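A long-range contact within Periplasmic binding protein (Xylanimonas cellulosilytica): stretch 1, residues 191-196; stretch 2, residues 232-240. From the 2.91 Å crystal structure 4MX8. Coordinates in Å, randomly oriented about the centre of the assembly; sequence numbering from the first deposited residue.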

# COMPACT_ATOMS: atom_id res chain seq x y z
N GLY A 191 -7.78 -8.61 -18.06
CA GLY A 191 -9.14 -8.79 -18.53
C GLY A 191 -9.96 -9.61 -17.57
O GLY A 191 -11.15 -9.84 -17.80
N GLN A 192 -9.31 -10.05 -16.50
CA GLN A 192 -9.93 -10.88 -15.47
C GLN A 192 -10.41 -10.02 -14.30
O GLN A 192 -9.94 -8.90 -14.11
N LEU A 193 -11.34 -10.55 -13.51
CA LEU A 193 -11.80 -9.86 -12.31
C LEU A 193 -11.49 -10.67 -11.04
O LEU A 193 -11.72 -11.87 -10.99
N SER A 194 -10.95 -10.03 -10.02
CA SER A 194 -10.75 -10.69 -8.73
C SER A 194 -11.53 -9.93 -7.66
O SER A 194 -11.43 -8.71 -7.57
N ALA A 195 -12.30 -10.65 -6.85
CA ALA A 195 -13.06 -10.00 -5.79
C ALA A 195 -12.17 -9.68 -4.59
O ALA A 195 -11.46 -10.56 -4.09
N LEU A 196 -12.20 -8.43 -4.15
CA LEU A 196 -11.55 -8.06 -2.89
C LEU A 196 -12.43 -8.38 -1.69
O LEU A 196 -13.64 -8.29 -1.75
N GLU A 232 -10.92 -18.06 -6.57
CA GLU A 232 -10.85 -18.03 -8.02
C GLU A 232 -11.42 -16.69 -8.55
O GLU A 232 -12.29 -16.09 -7.90
N PRO A 233 -10.94 -16.21 -9.71
CA PRO A 233 -11.52 -15.03 -10.37
C PRO A 233 -13.03 -15.12 -10.55
O PRO A 233 -13.58 -16.21 -10.68
N ILE A 234 -13.70 -13.97 -10.57
CA ILE A 234 -15.14 -13.92 -10.72
C ILE A 234 -15.51 -13.49 -12.14
O ILE A 234 -14.75 -12.77 -12.80
N SER A 235 -16.68 -13.93 -12.61
CA SER A 235 -17.16 -13.59 -13.94
C SER A 235 -17.89 -12.25 -13.90
O SER A 235 -18.18 -11.75 -12.82
N PHE A 236 -18.19 -11.68 -15.06
CA PHE A 236 -19.03 -10.49 -15.08
C PHE A 236 -20.40 -10.83 -14.51
O PHE A 236 -21.03 -10.01 -13.85
N GLU A 237 -20.86 -12.05 -14.76
CA GLU A 237 -22.14 -12.51 -14.24
C GLU A 237 -22.21 -12.48 -12.70
O GLU A 237 -23.29 -12.33 -12.13
N PHE A 238 -21.07 -12.63 -12.04
CA PHE A 238 -20.98 -12.51 -10.59
C PHE A 238 -21.43 -11.12 -10.16
O PHE A 238 -22.18 -10.98 -9.19
N LEU A 239 -20.97 -10.10 -10.87
CA LEU A 239 -21.34 -8.72 -10.53
C LEU A 239 -22.83 -8.58 -10.63
O LEU A 239 -23.47 -8.07 -9.72
N LEU A 240 -23.38 -9.05 -11.75
CA LEU A 240 -24.80 -8.94 -12.03
C LEU A 240 -25.66 -9.71 -11.04
O LEU A 240 -26.72 -9.24 -10.64

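A single direct hydrogen bond ties these stretches together, and a water takes up the next polar link along the strand. Ile-234 N donates to Leu-193 O at 2.9 Å; farther along, water 1 accepts from Ala-195 N at 2.8 Å and donates to Glu-232 O at 2.9 Å, bridging backbone groups that do not meet directly.

Around this polar seam the packing is apolar and centres on Leu-193, the residue most covered by the opposing stretch. Its CA-to-CB bond runs sideways, with chi1 at -93°, between wells, and chi2 p. Leu-193 CB lies 3.8 Å from Ile-234 CG1, while Leu-193 CD2 reaches the helix, 3.7 Å from Leu-239 CD1 and 4.0 Å from Phe-236 CD1, meeting that ring obliquely. The rule to read here is economy: one leucine, through CB and CD2, touches three apolar side chains of the other stretch. Phe-236 and Leu-239, both m at chi1, start sideways, yet their ends come nearer the strand.

Ile-234, p at chi1 and t at chi2, also serves Ala-195, whose CB points toward the other stretch and sits 4.1 Å from Ile-234 CG2. Between two exposed residues, Gln-192 CG rests 3.8 Å from Pro-233 CB, a contact made by an aliphatic carbon of a polar side chain.

Ser-235, pointing away with chi1 p, caps the helix instead: its OG accepts from Phe-238 N at 3.3 Å.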

# COMPACT_ATOMS: atom_id res chain seq x y z
CB GLN A 192 -8.91 -11.88 -14.96
CG GLN A 192 -9.44 -13.28 -14.79
CD GLN A 192 -8.98 -14.19 -15.90
OE1 GLN A 192 -9.55 -14.19 -16.99
NE2 GLN A 192 -7.92 -14.96 -15.64
CB LEU A 193 -13.31 -9.55 -12.42
CG LEU A 193 -13.73 -8.18 -12.97
CD1 LEU A 193 -13.13 -7.90 -14.30
CD2 LEU A 193 -15.23 -8.06 -13.08
CB SER A 194 -9.27 -10.75 -8.34
OG SER A 194 -8.44 -11.03 -9.46
CB ALA A 195 -14.24 -10.86 -5.36
CB LEU A 196 -11.19 -6.59 -2.88
CG LEU A 196 -10.23 -6.21 -3.98
CD1 LEU A 196 -9.88 -4.74 -3.84
CD2 LEU A 196 -9.03 -7.08 -3.88
CB GLU A 232 -11.65 -19.22 -8.57
CG GLU A 232 -11.62 -19.43 -10.08
CD GLU A 232 -12.90 -20.09 -10.63
OE1 GLU A 232 -13.81 -20.42 -9.83
OE2 GLU A 232 -12.98 -20.28 -11.86
CB PRO A 233 -10.84 -15.04 -11.74
CG PRO A 233 -9.54 -15.64 -11.49
CD PRO A 233 -9.72 -16.67 -10.40
CB ILE A 234 -15.80 -12.97 -9.69
CG1 ILE A 234 -15.33 -11.54 -9.89
CG2 ILE A 234 -15.49 -13.41 -8.26
CD1 ILE A 234 -16.06 -10.56 -9.00
CB SER A 235 -18.11 -14.67 -14.43
OG SER A 235 -19.17 -14.86 -13.51
CB PHE A 236 -19.18 -9.94 -16.50
CG PHE A 236 -17.89 -9.48 -17.10
CD1 PHE A 236 -17.16 -8.47 -16.51
CD2 PHE A 236 -17.41 -10.06 -18.26
CE1 PHE A 236 -15.96 -8.04 -17.07
CE2 PHE A 236 -16.23 -9.64 -18.82
CZ PHE A 236 -15.50 -8.63 -18.23
CB GLU A 237 -22.45 -13.91 -14.77
CG GLU A 237 -22.73 -13.97 -16.26
CD GLU A 237 -21.49 -14.22 -17.08
OE1 GLU A 237 -21.62 -14.62 -18.26
OE2 GLU A 237 -20.37 -14.04 -16.54
CB PHE A 238 -19.53 -12.77 -10.12
CG PHE A 238 -19.34 -12.76 -8.62
CD1 PHE A 238 -19.15 -11.55 -7.94
CD2 PHE A 238 -19.32 -13.94 -7.90
CE1 PHE A 238 -18.96 -11.53 -6.56
CE2 PHE A 238 -19.12 -13.93 -6.52
CZ PHE A 238 -18.94 -12.71 -5.85
CB LEU A 239 -20.66 -7.72 -11.46
CG LEU A 239 -19.15 -7.68 -11.35
CD1 LEU A 239 -18.59 -6.66 -12.31
CD2 LEU A 239 -18.77 -7.36 -9.93
CB LEU A 240 -25.09 -9.43 -13.44
CG LEU A 240 -26.48 -9.04 -13.90
CD1 LEU A 240 -26.61 -7.53 -13.85
CD2 LEU A 240 -26.68 -9.54 -15.28
O HOH W 1 -11.72 -13.43 -6.85